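Local coordinates for phosphate-specific transport system accessory protein PhoU homolog (Pseudomonas aeruginosa, PDB 4Q25) that probably regulates phosphate uptake as a negative regulator of the Pho regulon, working as a homodimer of long-helix bundles, at residues Gln14-Leu19 and Ala84-Leu89; Glu20-His25 and Glu71-Ile76; Glu122-Tyr127 and Pro185-Arg190; Val128-Ile133 and Trp196-Leu201; Gly30-Lys35 and Asp60-Met65. All blocks are in the same frame, centred on the assembly; numbering follows the deposited sequence.

Helix 15-45 carries contacts 1, 2 and 5. Contact 1 sets its first turn beside the start of helix 84-120, while contacts 2 and 5 follow it along helix 59-78. Contacts 3 and 4 lie on the other side of the chain's centre from contacts 1 and 2 and share helix 188-220. Contact 4 is the buried one, dominated by aliphatic side chains; the rest are partly buried and mix apolar and polar groups. Contact 2 crosses between helices with a histidine-carboxylate hydrogen bond, contact 3 ties a loop down with an arginine, and contact 5 runs a leucine methyl against an amide. Contacts 1 and 2 touch directly.

Contact 1. Residues Gln14-Leu19 and Ala84-Leu89; sequences QFNAEL and ASDLRL
Asp86 faces Phe15 and Asn16 from the first turn of helix 84-120, its neighbour Ser85 giving OD1 a weak hydrogen bond through OG. A chi1 of -61° sets Asp86 CG anti to the carbonyl carbon, on the side of helix 15-45. Asp86 OD2 lies 4.2 Å from Phe15 CE2, at the ring edge and near the ring plane, and 4.0 Å from Asn16 ND2. Amide and carboxylate are turned 76° apart. Leu19 CD2 also approaches the carboxylate, 4.4 Å from Asp86 CG. Two helix starts of the all-helical PhoU fold lie side by side here, running the same way with their axes inclined by 23°; Ile76 of helix 59-78 packs on Phe15. Two residues on from Asp86, Arg88 turns to another partner, its NH2 bonded to the carbonyl oxygen of Leu218. Leu89 then meets Leu19 tip to tip, CD2 against CD1, though those methyls are modelled too close for their spacing to be trusted. Leu89 also packs on Leu218 of helix 188-220.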
# COMPACT_ATOMS: atom_id res chain seq x y z
N GLN A 14 22.01 24.47 -15.82
CA GLN A 14 21.25 23.37 -16.41
C GLN A 14 20.91 22.20 -15.48
O GLN A 14 20.39 21.19 -15.93
CB GLN A 14 22.00 22.88 -17.64
CG GLN A 14 22.03 23.91 -18.75
CD GLN A 14 22.84 23.48 -19.96
OE1 GLN A 14 23.74 22.65 -19.85
NE2 GLN A 14 22.52 24.02 -21.13
N PHE A 15 21.20 22.31 -14.20
CA PHE A 15 20.75 21.32 -13.25
C PHE A 15 19.27 21.46 -13.14
O PHE A 15 18.56 20.56 -12.76
CB PHE A 15 21.32 21.57 -11.87
CG PHE A 15 20.82 20.62 -10.84
CD1 PHE A 15 21.36 19.36 -10.74
CD2 PHE A 15 19.83 20.99 -9.97
CE1 PHE A 15 20.92 18.49 -9.77
CE2 PHE A 15 19.38 20.12 -9.01
CZ PHE A 15 19.92 18.87 -8.91
N ASN A 16 18.82 22.65 -13.45
CA ASN A 16 17.40 22.94 -13.35
C ASN A 16 16.63 22.58 -14.62
O ASN A 16 15.40 22.64 -14.65
CB ASN A 16 17.19 24.41 -12.99
CG ASN A 16 17.98 24.81 -11.76
OD1 ASN A 16 18.88 25.66 -11.83
ND2 ASN A 16 17.68 24.17 -10.64
N ALA A 17 17.34 22.21 -15.68
CA ALA A 17 16.71 21.60 -16.84
C ALA A 17 16.38 20.17 -16.44
O ALA A 17 15.22 19.78 -16.46
CB ALA A 17 17.62 21.61 -18.05
N GLU A 18 17.39 19.41 -16.04
CA GLU A 18 17.18 18.01 -15.72
C GLU A 18 16.18 17.85 -14.56
O GLU A 18 15.51 16.83 -14.46
CB GLU A 18 18.52 17.28 -15.47
CG GLU A 18 19.36 17.78 -14.31
CD GLU A 18 20.75 17.14 -14.28
OE1 GLU A 18 21.45 17.21 -15.33
OE2 GLU A 18 21.12 16.57 -13.22
N LEU A 19 16.11 18.82 -13.70
CA LEU A 19 15.08 18.93 -12.71
C LEU A 19 13.66 19.14 -13.22
O LEU A 19 12.72 18.67 -12.63
CB LEU A 19 15.46 20.02 -11.75
CG LEU A 19 14.47 20.34 -10.67
CD1 LEU A 19 14.30 19.12 -9.78
CD2 LEU A 19 14.95 21.54 -9.89
N ALA A 84 18.26 23.44 -0.40
CA ALA A 84 17.22 22.89 0.44
C ALA A 84 15.89 22.71 -0.26
O ALA A 84 15.21 21.74 -0.02
CB ALA A 84 17.02 23.79 1.64
N SER A 85 15.50 23.66 -1.07
CA SER A 85 14.25 23.59 -1.78
C SER A 85 14.27 22.53 -2.86
O SER A 85 13.31 21.84 -3.08
CB SER A 85 13.79 24.96 -2.26
OG SER A 85 14.36 25.31 -3.49
N ASP A 86 15.39 22.40 -3.55
CA ASP A 86 15.54 21.36 -4.53
C ASP A 86 15.54 20.00 -3.89
O ASP A 86 15.04 19.05 -4.42
CB ASP A 86 16.79 21.58 -5.33
CG ASP A 86 16.74 22.86 -6.05
OD1 ASP A 86 15.70 23.50 -5.93
OD2 ASP A 86 17.70 23.25 -6.72
N LEU A 87 16.15 19.91 -2.74
CA LEU A 87 16.16 18.65 -2.11
C LEU A 87 14.74 18.29 -1.78
O LEU A 87 14.33 17.19 -1.94
CB LEU A 87 17.03 18.68 -0.88
CG LEU A 87 16.96 17.38 -0.13
CD1 LEU A 87 17.75 16.33 -0.88
CD2 LEU A 87 17.47 17.55 1.26
N ARG A 88 13.96 19.25 -1.35
CA ARG A 88 12.60 18.94 -1.01
C ARG A 88 11.87 18.41 -2.25
O ARG A 88 11.05 17.53 -2.17
CB ARG A 88 11.92 20.16 -0.42
CG ARG A 88 12.46 20.56 0.94
CD ARG A 88 11.43 21.29 1.77
NE ARG A 88 10.85 22.41 1.06
CZ ARG A 88 11.41 23.59 0.98
NH1 ARG A 88 12.58 23.78 1.53
NH2 ARG A 88 10.84 24.56 0.32
N LEU A 89 12.18 18.96 -3.40
CA LEU A 89 11.53 18.57 -4.64
C LEU A 89 11.85 17.14 -5.08
O LEU A 89 10.96 16.38 -5.41
CB LEU A 89 11.86 19.53 -5.77
CG LEU A 89 11.24 19.22 -7.14
CD1 LEU A 89 9.73 19.45 -7.15
CD2 LEU A 89 11.90 20.06 -8.21

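Contact 2. Residues Glu20-His25 and Glu71-Ile76; sequences EDVRSH and EECVRI
His25 and Glu72 make the polar link between helix 15-45 and helix 59-78. His25 ND1 donates to Glu72 OE2 at 2.9 Å with an N-H...O angle of 144°, meeting the syn lone pair of that oxygen. A second, weak bond runs from His25 ND1 to Glu72 OE1 at 3.1 Å, so both oxygens crowd one nitrogen while the carboxylate is turned 63° from the ring. The Glu72 chain is extended beyond CG, which stands anti to the backbone N (chi1 -155°). Charge may matter as well: Asp21 OD2 lies 5.5 Å from Glu72 OE1, and two carboxylates close to each other and to His25 might favour the charged form of its ring.

Van der Waals contact gathers around Val22. The Glu72 chain and Val22 slide past each other in opposite directions, with Glu72 OE1 3.1 Å from Val22 CB. The apolar contacts are those of the valine methyls: Val22 CG1 meets Ile76 CD1 at 3.8 Å and CG2 sits 4.2 Å from Cys73 SG. Ile90 and Ile93 of helix 84-120 pack on this patch, Ile93 on Val22 and both on Cys73. From segment 71-76, Glu71 salt-bridges Arg88 of the second subunit.

The whole is an antiparallel helix pair, axes 10.5 Å apart, joining apolar and polar contacts, as expected in the helical bundle of a PhoU protein.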
# COMPACT_ATOMS: atom_id res chain seq x y z
N GLU A 20 13.49 19.91 -14.27
CA GLU A 20 12.17 20.08 -14.86
C GLU A 20 11.81 18.80 -15.61
O GLU A 20 10.67 18.42 -15.61
CB GLU A 20 12.10 21.29 -15.82
CG GLU A 20 12.28 22.65 -15.15
CD GLU A 20 11.05 23.17 -14.43
OE1 GLU A 20 10.66 24.34 -14.69
OE2 GLU A 20 10.47 22.44 -13.59
N ASP A 21 12.79 18.16 -16.24
CA ASP A 21 12.58 16.89 -16.93
C ASP A 21 12.02 15.78 -16.03
O ASP A 21 11.17 15.00 -16.46
CB ASP A 21 13.88 16.40 -17.54
CG ASP A 21 14.11 16.96 -18.91
OD1 ASP A 21 13.83 18.17 -19.10
OD2 ASP A 21 14.53 16.19 -19.79
N VAL A 22 12.52 15.69 -14.81
CA VAL A 22 12.05 14.70 -13.86
C VAL A 22 10.70 15.13 -13.26
O VAL A 22 9.89 14.30 -12.87
CB VAL A 22 13.08 14.40 -12.74
CG1 VAL A 22 13.20 15.55 -11.76
CG2 VAL A 22 12.70 13.14 -11.98
N ARG A 23 10.46 16.42 -13.19
CA ARG A 23 9.16 16.90 -12.76
C ARG A 23 8.12 16.50 -13.81
O ARG A 23 7.05 16.04 -13.47
CB ARG A 23 9.17 18.41 -12.58
CG ARG A 23 8.36 18.89 -11.41
CD ARG A 23 8.51 20.40 -11.22
NE ARG A 23 7.86 21.09 -12.33
CZ ARG A 23 6.67 21.67 -12.28
NH1 ARG A 23 5.96 21.71 -11.15
NH2 ARG A 23 6.19 22.24 -13.38
N SER A 24 8.46 16.66 -15.08
CA SER A 24 7.51 16.42 -16.16
C SER A 24 7.31 14.92 -16.37
O SER A 24 6.26 14.50 -16.85
CB SER A 24 7.97 17.08 -17.47
OG SER A 24 8.76 16.20 -18.25
N HIS A 25 8.31 14.13 -16.02
CA HIS A 25 8.18 12.67 -16.04
C HIS A 25 7.22 12.19 -14.95
O HIS A 25 6.40 11.33 -15.21
CB HIS A 25 9.53 12.02 -15.89
CG HIS A 25 10.44 12.27 -17.05
ND1 HIS A 25 11.81 12.36 -16.93
CD2 HIS A 25 10.17 12.47 -18.36
CE1 HIS A 25 12.34 12.58 -18.11
NE2 HIS A 25 11.37 12.66 -19.00
N GLU A 71 15.74 6.28 -10.71
CA GLU A 71 17.14 6.36 -11.16
C GLU A 71 17.52 7.77 -11.55
O GLU A 71 18.62 8.23 -11.28
CB GLU A 71 17.40 5.42 -12.32
CG GLU A 71 17.49 3.97 -11.90
CD GLU A 71 18.52 3.75 -10.81
OE1 GLU A 71 19.72 3.81 -11.12
OE2 GLU A 71 18.11 3.54 -9.64
N GLU A 72 16.58 8.46 -12.16
CA GLU A 72 16.74 9.86 -12.52
C GLU A 72 16.99 10.72 -11.30
O GLU A 72 17.86 11.62 -11.31
CB GLU A 72 15.49 10.31 -13.26
CG GLU A 72 15.70 11.47 -14.18
CD GLU A 72 14.41 11.89 -14.86
OE1 GLU A 72 14.34 13.07 -15.27
OE2 GLU A 72 13.48 11.05 -14.98
N CYS A 73 16.22 10.48 -10.23
CA CYS A 73 16.42 11.21 -8.97
C CYS A 73 17.78 10.91 -8.38
O CYS A 73 18.34 11.71 -7.61
CB CYS A 73 15.37 10.85 -7.92
SG CYS A 73 13.69 11.33 -8.34
N VAL A 74 18.25 9.71 -8.63
CA VAL A 74 19.55 9.31 -8.18
C VAL A 74 20.64 10.06 -8.91
O VAL A 74 21.49 10.64 -8.31
CB VAL A 74 19.73 7.77 -8.26
CG1 VAL A 74 21.16 7.36 -8.18
CG2 VAL A 74 19.00 7.12 -7.13
N ARG A 75 20.55 10.15 -10.22
CA ARG A 75 21.57 10.82 -10.97
C ARG A 75 21.63 12.29 -10.64
O ARG A 75 22.71 12.86 -10.40
CB ARG A 75 21.34 10.58 -12.44
CG ARG A 75 21.13 9.12 -12.74
CD ARG A 75 21.25 8.79 -14.21
NE ARG A 75 20.43 9.66 -15.04
CZ ARG A 75 19.27 9.32 -15.57
NH1 ARG A 75 18.78 8.13 -15.37
NH2 ARG A 75 18.62 10.19 -16.31
N ILE A 76 20.47 12.89 -10.52
CA ILE A 76 20.44 14.27 -10.23
C ILE A 76 21.08 14.52 -8.90
O ILE A 76 21.84 15.42 -8.76
CB ILE A 76 19.01 14.81 -10.14
CG1 ILE A 76 18.41 15.03 -11.50
CG2 ILE A 76 18.96 16.14 -9.43
CD1 ILE A 76 16.97 15.43 -11.44

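Contact 3. Residues Glu122-Tyr127 and Pro185-Arg190; sequences ESPRGY and PRAISR
The loop joining helices 84-120 and 127-149 is fastened to the start of helix 188-220 where Arg190 NH1 donates to Glu122 O. The bond measures 2.9 Å with an N-H...O angle of 156°, and the oxygen lies at the edge of the guanidinium, close to its plane. Bending at chi3 (-73°) turns NE back from the extended line of the chain, and Arg190 CD itself passes 3.4 Å from Glu122 O. On its other arm NH2 makes a weak bond to Arg186 O, in the 3-10 segment 185-187 just before the helix. One guanidinium therefore spans two backbone carbonyls, one from each segment.

This joint closes an end of the all-helical PhoU fold, beside the dimer interface: Pro185 and Ile188 pack on Pro185 and Ile188 of the second subunit. Leu117 and Glu120 of helix 84-120 touch Arg190.

The apolar pair is Pro124 CG and Ala187 CB, 3.9 Å apart. Pro124 CD makes van der Waals contact with Arg190 NH1 at 3.9 Å, the proline crossing the arginine chain at about a right angle. Nearer the backbone, Ser123 CA is 4.0 Å from Arg190 CB. Within segment 122-127, Tyr127 OH accepts a hydrogen bond from Ser123 N at 2.9 Å. Gly126 occupies the N-cap position of helix 127-149, with a positive phi.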
# COMPACT_ATOMS: atom_id res chain seq x y z
N GLU A 122 -24.10 -8.99 -12.09
CA GLU A 122 -23.95 -7.78 -11.37
C GLU A 122 -24.42 -7.88 -9.91
O GLU A 122 -25.23 -8.73 -9.53
CB GLU A 122 -24.54 -6.59 -12.13
CG GLU A 122 -26.01 -6.63 -12.45
CD GLU A 122 -26.32 -5.73 -13.62
OE1 GLU A 122 -26.41 -4.50 -13.43
OE2 GLU A 122 -26.46 -6.26 -14.74
N SER A 123 -23.79 -7.06 -9.07
CA SER A 123 -24.18 -6.95 -7.67
C SER A 123 -25.57 -6.30 -7.69
O SER A 123 -25.88 -5.50 -8.56
CB SER A 123 -23.20 -6.06 -6.92
OG SER A 123 -23.54 -5.85 -5.57
N PRO A 124 -26.44 -6.67 -6.75
CA PRO A 124 -27.70 -5.94 -6.67
C PRO A 124 -27.54 -4.60 -5.95
O PRO A 124 -28.47 -3.80 -5.95
CB PRO A 124 -28.63 -6.88 -5.90
CG PRO A 124 -27.72 -7.85 -5.21
CD PRO A 124 -26.34 -7.77 -5.79
N ARG A 125 -26.36 -4.34 -5.39
CA ARG A 125 -26.09 -3.09 -4.72
C ARG A 125 -24.68 -2.60 -5.04
O ARG A 125 -23.79 -3.39 -5.31
CB ARG A 125 -26.21 -3.32 -3.21
CG ARG A 125 -27.08 -2.33 -2.47
CD ARG A 125 -28.55 -2.50 -2.79
NE ARG A 125 -29.37 -2.21 -1.62
CZ ARG A 125 -30.64 -2.55 -1.50
NH1 ARG A 125 -31.26 -3.18 -2.51
NH2 ARG A 125 -31.30 -2.24 -0.39
N GLY A 126 -24.50 -1.27 -5.02
CA GLY A 126 -23.18 -0.65 -4.90
C GLY A 126 -22.62 0.14 -6.08
O GLY A 126 -21.60 0.77 -5.96
N TYR A 127 -23.28 0.09 -7.22
CA TYR A 127 -22.71 0.71 -8.41
C TYR A 127 -22.70 2.24 -8.35
O TYR A 127 -21.73 2.89 -8.82
CB TYR A 127 -23.43 0.20 -9.68
CG TYR A 127 -23.10 -1.24 -9.96
CD1 TYR A 127 -21.89 -1.59 -10.56
CD2 TYR A 127 -23.96 -2.26 -9.59
CE1 TYR A 127 -21.56 -2.90 -10.80
CE2 TYR A 127 -23.63 -3.59 -9.84
CZ TYR A 127 -22.43 -3.91 -10.43
OH TYR A 127 -22.13 -5.23 -10.68
N PRO A 185 -27.96 -13.56 1.21
CA PRO A 185 -26.71 -14.27 1.23
C PRO A 185 -26.24 -14.77 -0.14
O PRO A 185 -25.03 -14.88 -0.33
CB PRO A 185 -26.98 -15.44 2.17
CG PRO A 185 -28.00 -14.94 3.08
CD PRO A 185 -28.88 -14.07 2.24
N ARG A 186 -27.15 -15.05 -1.07
CA ARG A 186 -26.76 -15.47 -2.42
C ARG A 186 -25.90 -14.42 -3.15
O ARG A 186 -25.23 -14.71 -4.12
CB ARG A 186 -28.00 -15.76 -3.27
CG ARG A 186 -28.90 -16.91 -2.79
CD ARG A 186 -29.85 -17.33 -3.91
NE ARG A 186 -30.99 -18.13 -3.44
CZ ARG A 186 -32.20 -17.66 -3.12
NH1 ARG A 186 -32.47 -16.35 -3.19
NH2 ARG A 186 -33.14 -18.50 -2.71
N ALA A 187 -25.92 -13.18 -2.68
CA ALA A 187 -25.24 -12.12 -3.38
C ALA A 187 -23.87 -11.78 -2.77
O ALA A 187 -23.18 -10.93 -3.28
CB ALA A 187 -26.13 -10.89 -3.42
N ILE A 188 -23.46 -12.51 -1.74
CA ILE A 188 -22.24 -12.23 -1.00
C ILE A 188 -20.98 -12.11 -1.87
O ILE A 188 -20.20 -11.16 -1.76
CB ILE A 188 -22.03 -13.29 0.09
CG1 ILE A 188 -22.97 -13.00 1.28
CG2 ILE A 188 -20.57 -13.36 0.52
CD1 ILE A 188 -23.10 -14.14 2.26
N SER A 189 -20.79 -13.07 -2.75
CA SER A 189 -19.65 -13.08 -3.64
C SER A 189 -19.63 -11.83 -4.55
O SER A 189 -18.57 -11.22 -4.81
CB SER A 189 -19.70 -14.35 -4.46
OG SER A 189 -18.61 -14.44 -5.31
N ARG A 190 -20.80 -11.42 -5.02
CA ARG A 190 -20.87 -10.25 -5.87
C ARG A 190 -20.71 -8.95 -5.05
O ARG A 190 -19.98 -8.05 -5.46
CB ARG A 190 -22.15 -10.26 -6.68
CG ARG A 190 -22.13 -11.28 -7.80
CD ARG A 190 -23.51 -11.46 -8.42
NE ARG A 190 -24.41 -12.19 -7.53
CZ ARG A 190 -25.71 -11.95 -7.39
NH1 ARG A 190 -26.28 -10.96 -8.05
NH2 ARG A 190 -26.43 -12.68 -6.57

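Contact 4. Residues Val128-Ile133 and Trp196-Leu201; sequences VEVRHI and WALRSL
Leu198 and Leu201, one turn apart on helix 188-220, pack against Val130 and Ile133, spaced the same way on helix 127-149. In this buried seam of the PhoU helical bundle the two helices run nearly parallel, their axes 9.9 Å apart and inclined by 12°. The main bump is Leu198 CD2. A chi1 of -71° sets Leu198 CG anti to the carbonyl carbon, and from there CD2 is the methyl that reaches across. It settles in the hollow between the two residues of the other helix, 3.7 Å from Val130 CA, 3.8 Å from Val130 CG2 and 3.9 Å from Ile133 CD1. Tyr170 and Leu177 of helix 153-183 also pack on Leu198. Val130 itself is a two-sided wedge: CG2 meets Leu198, while CG1 faces Leu201 CD1 at 4.0 Å, those two side chains crossing at about a right angle. One turn on, Ile133 CG2 lies 3.9 Å from Leu201 CB. Leu201 CD1, for its part, comes within 3.6 Å of the backbone oxygen of Val130.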
# COMPACT_ATOMS: atom_id res chain seq x y z
N VAL A 128 -23.75 2.82 -7.79
CA VAL A 128 -23.81 4.28 -7.69
C VAL A 128 -22.73 4.71 -6.74
O VAL A 128 -22.07 5.69 -7.00
CB VAL A 128 -25.20 4.83 -7.30
CG1 VAL A 128 -25.62 4.37 -5.91
CG2 VAL A 128 -25.18 6.35 -7.33
N GLU A 129 -22.50 3.95 -5.68
CA GLU A 129 -21.44 4.27 -4.72
C GLU A 129 -20.02 4.15 -5.32
O GLU A 129 -19.14 4.98 -5.04
CB GLU A 129 -21.55 3.42 -3.47
CG GLU A 129 -22.82 3.67 -2.65
CD GLU A 129 -23.92 2.67 -2.92
OE1 GLU A 129 -24.02 2.18 -4.07
OE2 GLU A 129 -24.71 2.40 -1.96
N VAL A 130 -19.79 3.10 -6.07
CA VAL A 130 -18.51 2.93 -6.76
C VAL A 130 -18.25 4.11 -7.69
O VAL A 130 -17.19 4.70 -7.66
CB VAL A 130 -18.46 1.62 -7.59
CG1 VAL A 130 -17.29 1.65 -8.56
CG2 VAL A 130 -18.35 0.43 -6.68
N ARG A 131 -19.22 4.45 -8.52
CA ARG A 131 -19.07 5.56 -9.45
C ARG A 131 -18.83 6.88 -8.72
O ARG A 131 -18.00 7.66 -9.11
CB ARG A 131 -20.30 5.68 -10.35
CG ARG A 131 -20.40 6.96 -11.17
CD ARG A 131 -19.29 7.08 -12.18
NE ARG A 131 -19.54 6.24 -13.34
CZ ARG A 131 -18.64 5.83 -14.23
NH1 ARG A 131 -17.37 6.15 -14.11
NH2 ARG A 131 -19.04 5.09 -15.24
N HIS A 132 -19.55 7.10 -7.64
CA HIS A 132 -19.43 8.33 -6.88
C HIS A 132 -18.08 8.50 -6.20
O HIS A 132 -17.42 9.54 -6.32
CB HIS A 132 -20.54 8.39 -5.84
CG HIS A 132 -20.44 9.57 -4.94
ND1 HIS A 132 -20.28 10.85 -5.42
CD2 HIS A 132 -20.47 9.67 -3.59
CE1 HIS A 132 -20.22 11.69 -4.40
NE2 HIS A 132 -20.32 11.00 -3.28
N ILE A 133 -17.66 7.48 -5.46
CA ILE A 133 -16.36 7.49 -4.79
C ILE A 133 -15.22 7.50 -5.82
O ILE A 133 -14.24 8.24 -5.69
CB ILE A 133 -16.27 6.30 -3.81
CG1 ILE A 133 -17.26 6.54 -2.68
CG2 ILE A 133 -14.86 6.12 -3.29
CD1 ILE A 133 -17.30 5.48 -1.62
N TRP A 196 -14.47 -4.81 -2.22
CA TRP A 196 -13.05 -4.77 -2.50
C TRP A 196 -12.73 -3.61 -3.45
O TRP A 196 -11.73 -2.93 -3.28
CB TRP A 196 -12.52 -6.05 -3.14
CG TRP A 196 -12.79 -7.39 -2.45
CD1 TRP A 196 -12.89 -8.62 -3.08
CD2 TRP A 196 -12.98 -7.65 -1.07
NE1 TRP A 196 -13.10 -9.60 -2.16
CE2 TRP A 196 -13.16 -9.03 -0.92
CE3 TRP A 196 -13.00 -6.85 0.07
CZ2 TRP A 196 -13.37 -9.62 0.30
CZ3 TRP A 196 -13.21 -7.43 1.29
CH2 TRP A 196 -13.40 -8.80 1.41
N ALA A 197 -13.53 -3.42 -4.47
CA ALA A 197 -13.31 -2.30 -5.39
C ALA A 197 -13.39 -0.94 -4.65
O ALA A 197 -12.52 -0.09 -4.79
CB ALA A 197 -14.31 -2.36 -6.52
N LEU A 198 -14.41 -0.75 -3.84
CA LEU A 198 -14.53 0.46 -2.99
C LEU A 198 -13.33 0.67 -2.07
O LEU A 198 -12.88 1.80 -1.90
CB LEU A 198 -15.80 0.42 -2.13
CG LEU A 198 -17.10 0.61 -2.90
CD1 LEU A 198 -18.28 0.25 -2.05
CD2 LEU A 198 -17.27 2.04 -3.37
N ARG A 199 -12.79 -0.40 -1.49
CA ARG A 199 -11.62 -0.31 -0.63
C ARG A 199 -10.39 0.15 -1.42
O ARG A 199 -9.64 1.02 -0.95
CB ARG A 199 -11.38 -1.65 0.07
CG ARG A 199 -10.09 -1.74 0.86
CD ARG A 199 -10.19 -0.95 2.15
NE ARG A 199 -8.88 -0.56 2.66
CZ ARG A 199 -8.70 0.22 3.73
NH1 ARG A 199 -9.74 0.71 4.40
NH2 ARG A 199 -7.48 0.51 4.13
N SER A 200 -10.19 -0.40 -2.61
CA SER A 200 -9.19 0.12 -3.54
C SER A 200 -9.41 1.60 -3.94
O SER A 200 -8.47 2.37 -4.08
CB SER A 200 -9.14 -0.75 -4.81
OG SER A 200 -8.67 -2.09 -4.55
N LEU A 201 -10.65 2.00 -4.18
CA LEU A 201 -10.88 3.42 -4.49
C LEU A 201 -10.52 4.33 -3.27
O LEU A 201 -9.94 5.39 -3.42
CB LEU A 201 -12.31 3.64 -4.98
CG LEU A 201 -12.63 3.01 -6.34
CD1 LEU A 201 -14.10 3.16 -6.69
CD2 LEU A 201 -11.77 3.62 -7.43

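Contact 5. Residues Gly30-Lys35 and Asp60-Met65; sequences GGLVEK and DQINQM
Leu32 and Val33 meet Gln61, Ile62 and, a turn on, Met65, without a hydrogen bond across the pair. Leu32 does its touching with CD2, which lies 3.6 Å from both NE2 and CD of Gln61, the two side chains crossing at about a right angle. Leu32 CD2 also approaches Met65 SD at 3.8 Å and Ile62 CG1 at 4.2 Å. Beside it, Val33 CG2 presses on Ile62 CD1 at 3.4 Å, tighter than usual for two carbons, and meets Ile62 CG2 at 3.7 Å.

Along helix 15-45, on either side of 30-35 in sequence, Met29 packs on Ile62 and Met65, and Gln36 on Ile62. The helices run antiparallel, their axes 155° apart. Helix 84-120 reaches the pair through Glu101, bonded to Asn63, while helix 127-149 meets helix 15-45 with Val141, Gln142 and Leu145 against Glu34.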
# COMPACT_ATOMS: atom_id res chain seq x y z
N GLY A 30 1.77 10.40 -13.59
CA GLY A 30 0.52 10.67 -12.92
C GLY A 30 -0.65 10.65 -13.88
O GLY A 30 -1.73 10.17 -13.54
N GLY A 31 -0.42 11.15 -15.09
CA GLY A 31 -1.43 11.22 -16.12
C GLY A 31 -1.81 9.82 -16.54
O GLY A 31 -3.01 9.51 -16.63
N LEU A 32 -0.82 8.97 -16.77
CA LEU A 32 -1.07 7.57 -17.14
C LEU A 32 -1.84 6.79 -16.06
O LEU A 32 -2.72 6.00 -16.33
CB LEU A 32 0.23 6.87 -17.43
CG LEU A 32 0.08 5.58 -18.18
CD1 LEU A 32 -0.89 5.74 -19.35
CD2 LEU A 32 1.43 5.15 -18.69
N VAL A 33 -1.53 7.09 -14.82
CA VAL A 33 -2.14 6.42 -13.68
C VAL A 33 -3.60 6.89 -13.47
O VAL A 33 -4.48 6.10 -13.08
CB VAL A 33 -1.30 6.71 -12.44
CG1 VAL A 33 -2.15 6.77 -11.19
CG2 VAL A 33 -0.21 5.69 -12.32
N GLU A 34 -3.82 8.17 -13.71
CA GLU A 34 -5.12 8.77 -13.57
C GLU A 34 -6.07 8.20 -14.63
O GLU A 34 -7.23 7.99 -14.39
CB GLU A 34 -4.97 10.28 -13.71
CG GLU A 34 -6.20 11.14 -13.50
CD GLU A 34 -5.91 12.60 -13.85
OE1 GLU A 34 -4.77 13.09 -13.57
OE2 GLU A 34 -6.83 13.27 -14.43
N LYS A 35 -5.53 7.97 -15.82
CA LYS A 35 -6.28 7.33 -16.87
C LYS A 35 -6.57 5.86 -16.54
O LYS A 35 -7.62 5.35 -16.92
CB LYS A 35 -5.53 7.44 -18.18
CG LYS A 35 -6.30 6.94 -19.36
CD LYS A 35 -5.41 6.89 -20.58
CE LYS A 35 -6.13 6.24 -21.75
NZ LYS A 35 -6.56 4.85 -21.41
N ASP A 60 2.42 -2.57 -16.06
CA ASP A 60 3.84 -2.81 -16.26
C ASP A 60 4.58 -1.55 -16.66
O ASP A 60 5.65 -1.26 -16.14
CB ASP A 60 4.05 -3.89 -17.29
CG ASP A 60 3.43 -5.21 -16.87
OD1 ASP A 60 4.14 -6.03 -16.23
OD2 ASP A 60 2.22 -5.40 -17.14
N GLN A 61 4.03 -0.80 -17.59
CA GLN A 61 4.62 0.45 -18.05
C GLN A 61 4.76 1.44 -16.90
O GLN A 61 5.73 2.17 -16.80
CB GLN A 61 3.73 1.06 -19.12
CG GLN A 61 4.28 2.33 -19.74
CD GLN A 61 3.38 2.92 -20.79
OE1 GLN A 61 2.39 2.30 -21.21
NE2 GLN A 61 3.71 4.11 -21.22
N ILE A 62 3.76 1.44 -16.03
CA ILE A 62 3.74 2.29 -14.85
C ILE A 62 4.85 1.92 -13.86
O ILE A 62 5.52 2.81 -13.34
CB ILE A 62 2.35 2.26 -14.20
CG1 ILE A 62 1.37 2.83 -15.23
CG2 ILE A 62 2.30 3.04 -12.88
CD1 ILE A 62 0.02 3.19 -14.68
N ASN A 63 5.06 0.63 -13.63
CA ASN A 63 6.14 0.18 -12.79
C ASN A 63 7.51 0.55 -13.38
O ASN A 63 8.43 0.92 -12.65
CB ASN A 63 6.06 -1.35 -12.57
CG ASN A 63 4.92 -1.75 -11.65
OD1 ASN A 63 4.00 -2.45 -12.05
ND2 ASN A 63 4.97 -1.30 -10.40
N GLN A 64 7.63 0.46 -14.70
CA GLN A 64 8.88 0.80 -15.36
C GLN A 64 9.07 2.32 -15.39
O GLN A 64 10.20 2.80 -15.32
CB GLN A 64 8.94 0.18 -16.77
CG GLN A 64 10.31 0.19 -17.44
CD GLN A 64 11.43 -0.38 -16.57
OE1 GLN A 64 11.36 -1.52 -16.11
NE2 GLN A 64 12.46 0.43 -16.33
N MET A 65 7.99 3.10 -15.44
CA MET A 65 8.13 4.56 -15.28
C MET A 65 8.64 4.90 -13.90
O MET A 65 9.46 5.79 -13.73
CB MET A 65 6.83 5.31 -15.52
CG MET A 65 6.45 5.42 -16.98
SD MET A 65 4.81 6.14 -17.19
CE MET A 65 5.29 7.82 -17.59